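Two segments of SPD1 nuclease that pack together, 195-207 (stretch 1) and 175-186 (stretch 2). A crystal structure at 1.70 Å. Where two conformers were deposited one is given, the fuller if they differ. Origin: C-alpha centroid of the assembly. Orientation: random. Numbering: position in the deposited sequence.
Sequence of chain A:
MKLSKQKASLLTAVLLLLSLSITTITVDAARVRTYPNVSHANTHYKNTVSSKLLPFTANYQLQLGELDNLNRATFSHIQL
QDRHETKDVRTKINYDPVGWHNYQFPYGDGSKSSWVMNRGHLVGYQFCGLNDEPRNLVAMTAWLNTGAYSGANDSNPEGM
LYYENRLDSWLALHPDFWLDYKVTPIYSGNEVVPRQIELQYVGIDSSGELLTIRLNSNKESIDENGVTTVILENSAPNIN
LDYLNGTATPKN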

# COMPACT_ATOMS: atom_id res chain seq x y z
N ARG A 195 7.72 12.32 -2.81
CA ARG A 195 8.79 12.19 -1.83
C ARG A 195 8.53 11.04 -0.88
O ARG A 195 9.47 10.49 -0.30
CB ARG A 195 8.83 13.47 -1.00
CG ARG A 195 9.24 14.67 -1.87
CD ARG A 195 10.67 14.90 -1.77
NE ARG A 195 11.07 16.05 -2.64
CZ ARG A 195 12.27 16.62 -2.57
NH1 ARG A 195 13.13 16.15 -1.67
NH2 ARG A 195 12.62 17.62 -3.43
N GLN A 196 7.24 10.77 -0.66
CA GLN A 196 6.82 9.80 0.33
C GLN A 196 5.60 9.05 -0.19
O GLN A 196 4.86 9.54 -1.05
CB GLN A 196 6.41 10.44 1.68
CG GLN A 196 7.56 11.18 2.34
CD GLN A 196 7.09 11.98 3.51
OE1 GLN A 196 5.98 12.53 3.50
NE2 GLN A 196 7.91 12.02 4.54
N ILE A 197 5.38 7.84 0.34
CA ILE A 197 4.10 7.15 0.09
C ILE A 197 3.50 6.76 1.43
O ILE A 197 4.21 6.26 2.32
CB ILE A 197 4.40 5.77 -0.70
CG1 ILE A 197 5.16 6.05 -2.00
CG2 ILE A 197 3.07 4.97 -0.94
CD1 ILE A 197 4.37 6.73 -3.13
N GLU A 198 2.20 7.00 1.58
CA GLU A 198 1.49 6.69 2.82
C GLU A 198 0.69 5.40 2.63
O GLU A 198 -0.17 5.37 1.74
CB GLU A 198 0.46 7.80 3.08
CG GLU A 198 -0.31 7.60 4.35
CD GLU A 198 -1.52 8.53 4.50
OE1 GLU A 198 -1.34 9.56 5.19
OE2 GLU A 198 -2.65 8.21 4.02
N LEU A 199 0.95 4.35 3.44
CA LEU A 199 0.17 3.16 3.43
C LEU A 199 -0.78 3.22 4.61
O LEU A 199 -0.32 3.36 5.73
CB LEU A 199 1.11 1.92 3.67
CG LEU A 199 2.01 1.54 2.47
CD1 LEU A 199 3.16 2.57 2.27
CD2 LEU A 199 2.62 0.14 2.73
N GLN A 200 -2.07 2.98 4.39
CA GLN A 200 -3.08 3.08 5.46
C GLN A 200 -3.91 1.79 5.46
O GLN A 200 -4.45 1.39 4.42
CB GLN A 200 -4.07 4.25 5.15
CG GLN A 200 -5.12 4.41 6.22
CD GLN A 200 -6.18 5.35 5.73
OE1 GLN A 200 -5.96 6.57 5.75
NE2 GLN A 200 -7.25 4.80 5.13
N TYR A 201 -3.97 1.09 6.59
CA TYR A 201 -4.66 -0.18 6.55
C TYR A 201 -5.39 -0.48 7.86
O TYR A 201 -4.96 -0.07 8.96
CB TYR A 201 -3.70 -1.37 6.20
CG TYR A 201 -2.41 -1.36 7.00
CD1 TYR A 201 -2.33 -1.96 8.26
CD2 TYR A 201 -1.26 -0.74 6.48
CE1 TYR A 201 -1.08 -2.01 8.97
CE2 TYR A 201 -0.03 -0.79 7.23
CZ TYR A 201 0.03 -1.46 8.43
OH TYR A 201 1.24 -1.46 9.11
N VAL A 202 -6.49 -1.21 7.71
CA VAL A 202 -7.24 -1.69 8.89
C VAL A 202 -8.04 -2.88 8.41
O VAL A 202 -8.31 -2.98 7.18
CB VAL A 202 -8.14 -0.62 9.45
CG1 VAL A 202 -9.27 -0.28 8.41
CG2 VAL A 202 -8.79 -1.03 10.86
N GLY A 203 -8.39 -3.79 9.32
CA GLY A 203 -9.22 -4.96 8.93
C GLY A 203 -10.68 -4.66 9.29
O GLY A 203 -10.97 -3.74 10.07
N ILE A 204 -11.60 -5.37 8.63
CA ILE A 204 -13.02 -5.24 8.97
C ILE A 204 -13.62 -6.66 9.09
O ILE A 204 -13.38 -7.51 8.24
CB ILE A 204 -13.79 -4.49 7.87
CG1 ILE A 204 -13.18 -3.09 7.65
CG2 ILE A 204 -15.29 -4.19 8.36
CD1 ILE A 204 -13.86 -2.28 6.48
N ASP A 205 -14.26 -6.94 10.22
CA ASP A 205 -14.81 -8.29 10.38
C ASP A 205 -16.23 -8.37 9.76
O ASP A 205 -16.73 -7.38 9.19
CB ASP A 205 -14.72 -8.74 11.86
CG ASP A 205 -15.76 -8.07 12.76
OD1 ASP A 205 -16.67 -7.35 12.27
OD2 ASP A 205 -15.58 -8.18 13.99
N SER A 206 -16.85 -9.54 9.82
CA SER A 206 -18.16 -9.77 9.18
C SER A 206 -19.18 -8.76 9.67
O SER A 206 -20.12 -8.41 8.92
CB SER A 206 -18.68 -11.17 9.57
OG SER A 206 -17.63 -12.10 9.48
N SER A 207 -19.07 -8.37 10.94
CA SER A 207 -20.04 -7.40 11.50
C SER A 207 -19.67 -5.95 11.29
O SER A 207 -20.40 -5.07 11.74
CB SER A 207 -20.44 -7.70 12.95
OG SER A 207 -19.42 -7.33 13.89
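Stretch 2 175-186: PDFWLDYKVTPI

How does stretch 2 lie against stretch 1? It forms a strand, 178-186, beside the strand 196-204 and running the opposite way, with 162° between their N-to-C directions and a closest approach of 4.6 Å between their axes. The two are neighbours in an antiparallel sheet, paired without a break from Q196 with I186 to I204 with W178. Before W178, residues 175-177 are loop; D205 to S207, after the strand of stretch 1, are likewise loop. Together the stretches bury 1042 Å².

What starts the ladder at the beginning of stretch 1? R195 N gives a weak hydrogen bond to I186 O at 3.0 Å, bent to 129° at the hydrogen, and I186 N then donates to Q196 O at 2.9 Å in a much straighter bond. I197 faces P185 in a non-hydrogen-bonded pair, their CA atoms 4.4 Å apart. Its side chain, m at chi1 and chi2, reaches two neighbours: I197 CG2 lies 3.3 Å from V183 CG1, and I197 CD1 3.8 Å from P185 CB. E198 and T184 close a two-way pair, E198 N to T184 O at 2.8 Å and T184 N to E198 O at 2.9 Å. Their side chains share a sheet face but do not touch closely, with E198 OE2 3.9 Å from T184 OG1; water 3 and water 4 each bond to both of these atoms and so bridge the gap.

How does the middle of the strand alternate? L199 and Y201 point to the same face as V183, Y181 and L179, whereas Q200 points to the other with K182 and D180. L199 CB packs at the edge of the Y181 ring, 4.1 Å from Y181 CE1. Q200 N donates to K182 O at 2.8 Å and receives K182 N on Q200 O at 2.9 Å; its amide end meets D180 through water 2, which lies 2.8 Å from Q200 NE2 and 2.7 Å from D180 OD1. Next, Y201 CB sits 3.9 Å from L179 CD1 and 4.1 Å from Y181 CD1, while Y201 CA makes a CA-H...O contact with D180 O at 3.2 Å.

How does the pairing finish from V202 onward? V202 O accepts from D180 N at 2.9 Å, and V202 N donates to D180 O at 3.1 Å. G203, opposite L179, has no side chain, and its CA approaches W178 O to 3.2 Å in another CA-H...O contact. The last full rung has I204 N donating to W178 O at 2.8 Å and W178 N to I204 O at 2.9 Å, with I204 CB 4.1 Å from W178 CB on the same face. Past the strand, D205 lays its CB over one face of the F177 ring, 3.9 Å from the centroid, a CH-pi contact. S206 ends the contact through water 1, which lies 3.2 Å from S206 OG and donates to D176 O at 2.6 Å.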

# COMPACT_ATOMS: atom_id res chain seq x y z
N PRO A 175 -9.91 -15.61 6.11
CA PRO A 175 -10.54 -15.52 4.80
C PRO A 175 -11.92 -14.88 4.82
O PRO A 175 -12.43 -14.53 3.75
CB PRO A 175 -10.62 -16.98 4.33
CG PRO A 175 -10.64 -17.80 5.64
CD PRO A 175 -9.65 -17.03 6.50
N ASP A 176 -12.54 -14.76 6.01
CA ASP A 176 -13.83 -14.13 6.08
C ASP A 176 -13.76 -12.65 6.38
O ASP A 176 -14.79 -11.97 6.34
CB ASP A 176 -14.72 -14.84 7.13
CG ASP A 176 -15.07 -16.29 6.72
OD1 ASP A 176 -15.50 -16.53 5.55
OD2 ASP A 176 -14.82 -17.19 7.56
N PHE A 177 -12.56 -12.15 6.68
CA PHE A 177 -12.40 -10.74 7.05
C PHE A 177 -11.93 -9.94 5.83
O PHE A 177 -11.52 -10.49 4.79
CB PHE A 177 -11.38 -10.56 8.20
CG PHE A 177 -11.86 -11.16 9.53
CD1 PHE A 177 -13.19 -11.48 9.71
CD2 PHE A 177 -10.95 -11.30 10.60
CE1 PHE A 177 -13.64 -12.01 10.97
CE2 PHE A 177 -11.42 -11.79 11.87
CZ PHE A 177 -12.75 -12.12 12.01
N TRP A 178 -12.03 -8.61 5.96
CA TRP A 178 -11.69 -7.71 4.83
C TRP A 178 -10.51 -6.87 5.23
O TRP A 178 -10.33 -6.57 6.40
CB TRP A 178 -12.83 -6.73 4.60
CG TRP A 178 -14.09 -7.44 4.17
CD1 TRP A 178 -15.01 -8.10 4.97
CD2 TRP A 178 -14.57 -7.56 2.82
NE1 TRP A 178 -16.02 -8.67 4.17
CE2 TRP A 178 -15.76 -8.35 2.85
CE3 TRP A 178 -14.07 -7.13 1.56
CZ2 TRP A 178 -16.48 -8.66 1.69
CZ3 TRP A 178 -14.82 -7.41 0.42
CH2 TRP A 178 -15.98 -8.20 0.49
N LEU A 179 -9.71 -6.51 4.24
CA LEU A 179 -8.65 -5.50 4.41
C LEU A 179 -9.10 -4.25 3.69
O LEU A 179 -9.48 -4.30 2.49
CB LEU A 179 -7.39 -6.06 3.75
CG LEU A 179 -6.25 -5.00 3.59
CD1 LEU A 179 -5.77 -4.45 5.00
CD2 LEU A 179 -5.06 -5.59 2.78
N ASP A 180 -9.03 -3.11 4.38
CA ASP A 180 -9.23 -1.83 3.71
C ASP A 180 -7.83 -1.24 3.66
O ASP A 180 -7.17 -1.02 4.70
CB ASP A 180 -10.21 -0.94 4.54
CG ASP A 180 -10.43 0.43 3.90
OD1 ASP A 180 -9.50 1.24 3.89
OD2 ASP A 180 -11.54 0.64 3.34
N TYR A 181 -7.38 -0.88 2.45
CA TYR A 181 -6.00 -0.50 2.31
C TYR A 181 -5.90 0.64 1.28
O TYR A 181 -6.35 0.51 0.14
CB TYR A 181 -5.22 -1.77 1.81
CG TYR A 181 -3.75 -1.57 1.41
CD1 TYR A 181 -2.85 -0.80 2.20
CD2 TYR A 181 -3.25 -2.13 0.24
CE1 TYR A 181 -1.49 -0.66 1.81
CE2 TYR A 181 -1.89 -1.97 -0.17
CZ TYR A 181 -1.03 -1.24 0.64
OH TYR A 181 0.28 -1.15 0.26
N LYS A 182 -5.32 1.77 1.71
CA LYS A 182 -5.24 2.95 0.85
C LYS A 182 -3.77 3.32 0.74
O LYS A 182 -3.06 3.35 1.77
CB LYS A 182 -6.03 4.11 1.50
CG LYS A 182 -6.09 5.30 0.52
CD LYS A 182 -6.79 6.53 1.20
CE LYS A 182 -6.91 7.68 0.20
NZ LYS A 182 -7.58 8.81 0.97
N VAL A 183 -3.30 3.57 -0.48
CA VAL A 183 -1.92 3.99 -0.71
C VAL A 183 -1.97 5.38 -1.37
O VAL A 183 -2.59 5.58 -2.42
CB VAL A 183 -1.15 2.95 -1.60
CG1 VAL A 183 0.31 3.45 -1.83
CG2 VAL A 183 -1.20 1.55 -0.88
N THR A 184 -1.35 6.34 -0.70
CA THR A 184 -1.39 7.78 -1.18
C THR A 184 0.00 8.34 -1.37
O THR A 184 0.81 8.39 -0.39
CB THR A 184 -2.13 8.67 -0.12
OG1 THR A 184 -3.41 8.12 0.24
CG2 THR A 184 -2.25 10.13 -0.59
N PRO A 185 0.34 8.76 -2.60
CA PRO A 185 1.64 9.39 -2.84
C PRO A 185 1.56 10.83 -2.32
O PRO A 185 0.49 11.45 -2.46
CB PRO A 185 1.81 9.30 -4.36
CG PRO A 185 0.36 9.33 -4.96
CD PRO A 185 -0.45 8.57 -3.83
N ILE A 186 2.67 11.28 -1.75
CA ILE A 186 2.76 12.64 -1.20
C ILE A 186 3.74 13.44 -2.06
O ILE A 186 4.93 13.11 -2.15
CB ILE A 186 3.27 12.58 0.27
CG1 ILE A 186 2.46 11.59 1.18
CG2 ILE A 186 3.27 13.99 0.93
CD1 ILE A 186 1.01 11.90 1.23
O HOH W 1 -17.36 -12.23 6.31
O HOH W 2 -7.24 2.03 5.21
O HOH W 3 -4.69 9.62 2.09
O HOH W 4 -3.10 6.36 2.23